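Local coordinates for periplasmic cell division protein (SufI) (Aquifex aeolicus, PDB 6SYY) that probably acts as a copper-dependent oxidoreductase of the multicopper oxidase family, with copper ions bound at its histidine-rich centres, at residues 168-172 and 173-177; 230-233 and 234-237. One frame throughout, in Å; residues are numbered along the deposited sequence.

In the fold
Both contacts are local and largely buried, and each lets the chain change direction within a few residues. Interaction 1 ends the short helix 166-172 and leads into strand 176-181, beside the copper centre: the side chain of Val170 lies about 7 Å from a copper ion. Interaction 2 turns strand 230-233 back on itself, away from the annotated sites. Their centres are 13 Å apart and they do not touch, yet both border strand 200-208, which meets Met177 and receives the amide of Asn234. Interaction 1 relies on main-chain capping with aliphatic contact beside it; interaction 2 adds a polar side chain at its turn and two leucines that meet on the face opposite Val233 and Thr236.

Interaction 1 of 2, residues 168-172 and 173-177; sequences YQVYY and GLAGM
Gln169 and Leu174 each carry CG beside the backbone N and anti to the carbonyl carbon (chi1 -67° and -62°), and with the backbone turned at the helix end the two side chains run side by side in the same direction. This is the apolar contact of a Schellman motif, which ends helix 166-172: Leu174 CD1 lies 4.0 Å from Gln169 CB, alongside the aliphatic part of the glutamine. The glutamine's polar end is engaged by Ser115, whose OG bonds to OE1.

The main-chain evidence for the motif is a pair of bonds into the last turn. Leu174 N donates to Gln169 O at 3.0 Å in a nearly straight bond, 162° at the hydrogen. Gly173 N reaches Val170 O at 3.0 Å, coming from above the carbonyl plane, and adds a weak bond to Gln169 O at 3.2 Å. Gln169 O thus takes one nearly straight bond and one weak one, while Gly173, with positive phi, swings the chain out of the helix toward strand 176-181.

The side chain of Val170 sets out away from 173-177, though its CG2 still touches Leu174 O, and it comes about 4 Å from that of the copper ligand His159. Leu174 CG also rests 3.8 Å from Gln169 O. Leu174 O is buried with no hydrogen-bond partner, and what it meets instead is a C-H: Val170 CA approaches it at 3.5 Å.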
ATOM      1  N   TYR A 168      -2.945 -11.863  -9.646  1.00 27.35           N
ATOM      2  CA  TYR A 168      -2.291 -12.051 -10.936  1.00 25.51           C
ATOM      3  C   TYR A 168      -1.859 -10.718 -11.535  1.00 31.38           C
ATOM      4  O   TYR A 168      -0.707 -10.555 -11.953  1.00 26.76           O
ATOM      5  CB  TYR A 168      -3.222 -12.796 -11.896  1.00 29.58           C
ATOM      6  CG  TYR A 168      -2.635 -12.976 -13.282  1.00 37.93           C
ATOM      7  CD1 TYR A 168      -2.781 -11.993 -14.256  1.00 28.39           C
ATOM      8  CD2 TYR A 168      -1.933 -14.123 -13.612  1.00 23.84           C
ATOM      9  CE1 TYR A 168      -2.240 -12.146 -15.516  1.00 34.38           C
ATOM     10  CE2 TYR A 168      -1.393 -14.288 -14.873  1.00 28.65           C
ATOM     11  CZ  TYR A 168      -1.546 -13.295 -15.821  1.00 44.54           C
ATOM     12  OH  TYR A 168      -1.010 -13.451 -17.082  1.00 35.46           O
ATOM     13  N   GLN A 169      -2.775  -9.752 -11.595  1.00 33.79           N
ATOM     14  CA  GLN A 169      -2.487  -8.528 -12.334  1.00 35.69           C
ATOM     15  C   GLN A 169      -1.485  -7.650 -11.595  1.00 28.32           C
ATOM     16  O   GLN A 169      -0.624  -7.022 -12.223  1.00 26.03           O
ATOM     17  CB  GLN A 169      -3.781  -7.771 -12.620  1.00 21.07           C
ATOM     18  CG  GLN A 169      -4.706  -8.502 -13.576  1.00 22.19           C
ATOM     19  CD  GLN A 169      -5.722  -7.582 -14.214  1.00 44.31           C
ATOM     20  OE1 GLN A 169      -6.373  -6.788 -13.535  1.00 29.18           O
ATOM     21  NE2 GLN A 169      -5.850  -7.671 -15.533  1.00 35.75           N
ATOM     22  N   VAL A 170      -1.575  -7.587 -10.266  1.00 21.05           N
ATOM     23  CA  VAL A 170      -0.579  -6.843  -9.501  1.00 23.35           C
ATOM     24  C   VAL A 170       0.795  -7.465  -9.693  1.00 26.77           C
ATOM     25  O   VAL A 170       1.774  -6.775 -10.004  1.00 24.21           O
ATOM     26  CB  VAL A 170      -0.972  -6.789  -8.015  1.00 27.73           C
ATOM     27  CG1 VAL A 170       0.161  -6.190  -7.186  1.00 22.07           C
ATOM     28  CG2 VAL A 170      -2.248  -5.985  -7.839  1.00 22.31           C
ATOM     29  N   TYR A 171       0.879  -8.789  -9.544  1.00 22.04           N
ATOM     30  CA  TYR A 171       2.157  -9.477  -9.679  1.00 28.69           C
ATOM     31  C   TYR A 171       2.754  -9.299 -11.068  1.00 21.65           C
ATOM     32  O   TYR A 171       3.979  -9.219 -11.208  1.00 22.96           O
ATOM     33  CB  TYR A 171       1.985 -10.959  -9.362  1.00 21.50           C
ATOM     34  CG  TYR A 171       3.260 -11.757  -9.483  1.00 37.52           C
ATOM     35  CD1 TYR A 171       4.249 -11.666  -8.514  1.00 29.69           C
ATOM     36  CD2 TYR A 171       3.477 -12.606 -10.563  1.00 34.09           C
ATOM     37  CE1 TYR A 171       5.421 -12.389  -8.617  1.00 27.51           C
ATOM     38  CE2 TYR A 171       4.646 -13.344 -10.670  1.00 23.05           C
ATOM     39  CZ  TYR A 171       5.615 -13.230  -9.691  1.00 39.49           C
ATOM     40  OH  TYR A 171       6.784 -13.953  -9.779  1.00 32.57           O
ATOM     41  N   TYR A 172       1.919  -9.231 -12.103  1.00 25.14           N
ATOM     42  CA  TYR A 172       2.458  -9.082 -13.448  1.00 26.11           C
ATOM     43  C   TYR A 172       2.756  -7.634 -13.819  1.00 30.29           C
ATOM     44  O   TYR A 172       3.298  -7.392 -14.903  1.00 28.68           O
ATOM     45  CB  TYR A 172       1.515  -9.723 -14.475  1.00 25.54           C
ATOM     46  CG  TYR A 172       1.893 -11.161 -14.735  1.00 25.84           C
ATOM     47  CD1 TYR A 172       1.360 -12.191 -13.971  1.00 28.38           C
ATOM     48  CD2 TYR A 172       2.820 -11.486 -15.714  1.00 29.43           C
ATOM     49  CE1 TYR A 172       1.727 -13.507 -14.191  1.00 26.26           C
ATOM     50  CE2 TYR A 172       3.192 -12.799 -15.942  1.00 43.32           C
ATOM     51  CZ  TYR A 172       2.640 -13.804 -15.178  1.00 36.62           C
ATOM     52  OH  TYR A 172       3.006 -15.109 -15.400  1.00 43.45           O
ATOM     53  N   GLY A 173       2.437  -6.670 -12.958  1.00 25.99           N
ATOM     54  CA  GLY A 173       2.980  -5.342 -13.160  1.00 20.91           C
ATOM     55  C   GLY A 173       2.060  -4.159 -12.938  1.00 38.45           C
ATOM     56  O   GLY A 173       2.521  -3.015 -12.963  1.00 37.81           O
ATOM     57  N   LEU A 174       0.769  -4.398 -12.724  1.00 24.37           N
ATOM     58  CA  LEU A 174      -0.169  -3.296 -12.507  1.00 20.86           C
ATOM     59  C   LEU A 174      -0.065  -2.866 -11.048  1.00 30.22           C
ATOM     60  O   LEU A 174      -0.730  -3.406 -10.165  1.00 39.15           O
ATOM     61  CB  LEU A 174      -1.588  -3.702 -12.883  1.00 20.55           C
ATOM     62  CG  LEU A 174      -1.804  -4.077 -14.348  1.00 20.83           C
ATOM     63  CD1 LEU A 174      -3.279  -4.368 -14.630  1.00 21.00           C
ATOM     64  CD2 LEU A 174      -1.269  -2.979 -15.257  1.00 22.40           C
ATOM     65  N   ALA A 175       0.804  -1.886 -10.796  1.00 28.00           N
ATOM     66  CA  ALA A 175       1.004  -1.331  -9.465  1.00 33.06           C
ATOM     67  C   ALA A 175       1.733  -0.005  -9.604  1.00 29.77           C
ATOM     68  O   ALA A 175       2.701   0.103 -10.363  1.00 27.81           O
ATOM     69  CB  ALA A 175       1.801  -2.278  -8.553  1.00 19.25           C
ATOM     70  N   GLY A 176       1.267   0.996  -8.867  1.00 22.06           N
ATOM     71  CA  GLY A 176       1.888   2.304  -8.909  1.00 24.66           C
ATOM     72  C   GLY A 176       1.646   3.053  -7.619  1.00 20.85           C
ATOM     73  O   GLY A 176       0.731   2.736  -6.849  1.00 24.22           O
ATOM     74  N   MET A 177       2.481   4.063  -7.398  1.00 18.52           N
ATOM     75  CA  MET A 177       2.421   4.905  -6.215  1.00 18.39           C
ATOM     76  C   MET A 177       1.743   6.233  -6.539  1.00 24.22           C
ATOM     77  O   MET A 177       1.891   6.768  -7.642  1.00 21.67           O
ATOM     78  CB  MET A 177       3.827   5.157  -5.659  1.00 18.41           C
ATOM     79  CG  MET A 177       3.892   6.179  -4.532  1.00 22.61           C
ATOM     80  SD  MET A 177       5.552   6.422  -3.856  1.00 26.67           S
ATOM     81  CE  MET A 177       5.853   4.836  -3.074  1.00 18.29           C
TER

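Interaction 2 of 2, residues 230-233 and 234-237; sequences TILV and NLTP
Thr236 N lies over the face of the Val233 carbonyl, 65° out of its plane, and donates to Val233 O at 2.9 Å. The side-chain amide of Asn234 is held at both ends by backbone atoms of the same chain: OD1 accepts from Ile204 N in strand 200-208, while ND2 donates to Asn50 O and Pro202 O. Asn234 CB, bonded directly to the amide carbon, lies 3.1 Å from Val233 O, a closeness set by the backbone of the turn.

The return bond runs from Val233 N to Thr236 O at 3.0 Å, with 164° at the hydrogen. Together the two bonds close a two-residue beta hairpin; Asn234 and Leu235 both have left-handed helical backbone angles, a turn of the type I'/III' kind. Thr236 OG1 sits beside its own backbone N (chi1 -49°), which brings it within 3.1 Å of Val233 O in a weak bond; the same hydroxyl proton could instead go to Asn234 O, 3.4 Å from OG1, and OG1 accepts from Asn50 N.

On the face opposite Val233 and Thr236, Leu232 and Leu235 cross at an angle, CD2 meeting CD2 at 3.7 Å. Farther along the strand, Thr230 CG2 reaches Pro237 CB at 4.4 Å.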
ATOM      1  N   THR A 230      13.030 -13.514  -5.620  1.00 33.49           N
ATOM      2  CA  THR A 230      13.897 -12.383  -5.914  1.00 28.77           C
ATOM      3  C   THR A 230      13.249 -11.100  -5.412  1.00 44.57           C
ATOM      4  O   THR A 230      12.069 -10.854  -5.677  1.00 36.56           O
ATOM      5  CB  THR A 230      14.154 -12.292  -7.423  1.00 31.49           C
ATOM      6  OG1 THR A 230      14.785 -13.498  -7.875  1.00 39.75           O
ATOM      7  CG2 THR A 230      15.033 -11.100  -7.755  1.00 26.11           C
ATOM      8  N   ILE A 231      14.018 -10.282  -4.697  1.00 40.03           N
ATOM      9  CA  ILE A 231      13.504  -9.033  -4.146  1.00 32.74           C
ATOM     10  C   ILE A 231      13.783  -7.903  -5.124  1.00 26.38           C
ATOM     11  O   ILE A 231      14.887  -7.787  -5.667  1.00 27.67           O
ATOM     12  CB  ILE A 231      14.126  -8.738  -2.772  1.00 34.61           C
ATOM     13  CG1 ILE A 231      13.975  -9.954  -1.863  1.00 55.21           C
ATOM     14  CG2 ILE A 231      13.456  -7.527  -2.144  1.00 28.09           C
ATOM     15  CD1 ILE A 231      12.527 -10.319  -1.572  1.00 41.21           C
ATOM     16  N   LEU A 232      12.776  -7.064  -5.348  1.00 24.81           N
ATOM     17  CA  LEU A 232      12.876  -5.941  -6.263  1.00 22.04           C
ATOM     18  C   LEU A 232      12.450  -4.669  -5.549  1.00 39.19           C
ATOM     19  O   LEU A 232      11.569  -4.687  -4.685  1.00 40.65           O
ATOM     20  CB  LEU A 232      12.004  -6.137  -7.513  1.00 25.96           C
ATOM     21  CG  LEU A 232      12.365  -7.238  -8.517  1.00 28.25           C
ATOM     22  CD1 LEU A 232      11.972  -8.609  -8.010  1.00 62.45           C
ATOM     23  CD2 LEU A 232      11.687  -6.963  -9.842  1.00 50.70           C
ATOM     24  N   VAL A 233      13.095  -3.565  -5.909  1.00 23.73           N
ATOM     25  CA  VAL A 233      12.681  -2.234  -5.486  1.00 27.61           C
ATOM     26  C   VAL A 233      12.477  -1.414  -6.747  1.00 24.03           C
ATOM     27  O   VAL A 233      13.418  -1.220  -7.525  1.00 28.98           O
ATOM     28  CB  VAL A 233      13.707  -1.572  -4.555  1.00 23.33           C
ATOM     29  CG1 VAL A 233      13.136  -0.291  -3.984  1.00 24.84           C
ATOM     30  CG2 VAL A 233      14.118  -2.522  -3.445  1.00 23.43           C
ATOM     31  N   ASN A 234      11.245  -0.956  -6.962  1.00 26.84           N
ATOM     32  CA  ASN A 234      10.893  -0.230  -8.179  1.00 25.48           C
ATOM     33  C   ASN A 234      11.262  -1.041  -9.418  1.00 28.70           C
ATOM     34  O   ASN A 234      11.789  -0.511 -10.398  1.00 28.85           O
ATOM     35  CB  ASN A 234      11.560   1.143  -8.205  1.00 30.21           C
ATOM     36  CG  ASN A 234      11.306   1.924  -6.940  1.00 26.05           C
ATOM     37  OD1 ASN A 234      10.336   1.665  -6.229  1.00 33.35           O
ATOM     38  ND2 ASN A 234      12.178   2.885  -6.647  1.00 27.17           N
ATOM     39  N   LEU A 235      10.987  -2.346  -9.359  1.00 28.85           N
ATOM     40  CA  LEU A 235      11.318  -3.293 -10.427  1.00 29.89           C
ATOM     41  C   LEU A 235      12.816  -3.334 -10.709  1.00 40.37           C
ATOM     42  O   LEU A 235      13.232  -3.535 -11.853  1.00 42.94           O
ATOM     43  CB  LEU A 235      10.544  -2.992 -11.715  1.00 27.67           C
ATOM     44  CG  LEU A 235       9.097  -3.475 -11.770  1.00 37.89           C
ATOM     45  CD1 LEU A 235       8.570  -3.362 -13.179  1.00 40.48           C
ATOM     46  CD2 LEU A 235       8.979  -4.911 -11.268  1.00 26.73           C
ATOM     47  N   THR A 236      13.638  -3.153  -9.677  1.00 29.47           N
ATOM     48  CA  THR A 236      15.084  -3.253  -9.810  1.00 29.85           C
ATOM     49  C   THR A 236      15.583  -4.403  -8.950  1.00 33.89           C
ATOM     50  O   THR A 236      15.412  -4.369  -7.718  1.00 35.15           O
ATOM     51  CB  THR A 236      15.781  -1.953  -9.404  1.00 27.91           C
ATOM     52  OG1 THR A 236      15.144  -0.847 -10.050  1.00 27.21           O
ATOM     53  CG2 THR A 236      17.252  -1.991  -9.801  1.00 28.38           C
ATOM     54  N   PRO A 237      16.196  -5.429  -9.534  1.00 43.66           N
ATOM     55  CA  PRO A 237      16.765  -6.510  -8.724  1.00 27.39           C
ATOM     56  C   PRO A 237      18.129  -6.131  -8.168  1.00 40.93           C
ATOM     57  O   PRO A 237      18.932  -5.472  -8.833  1.00 40.26           O
ATOM     58  CB  PRO A 237      16.880  -7.665  -9.723  1.00 28.46           C
ATOM     59  CG  PRO A 237      17.123  -6.974 -11.027  1.00 40.78           C
ATOM     60  CD  PRO A 237      16.336  -5.685 -10.978  1.00 31.29           C
TER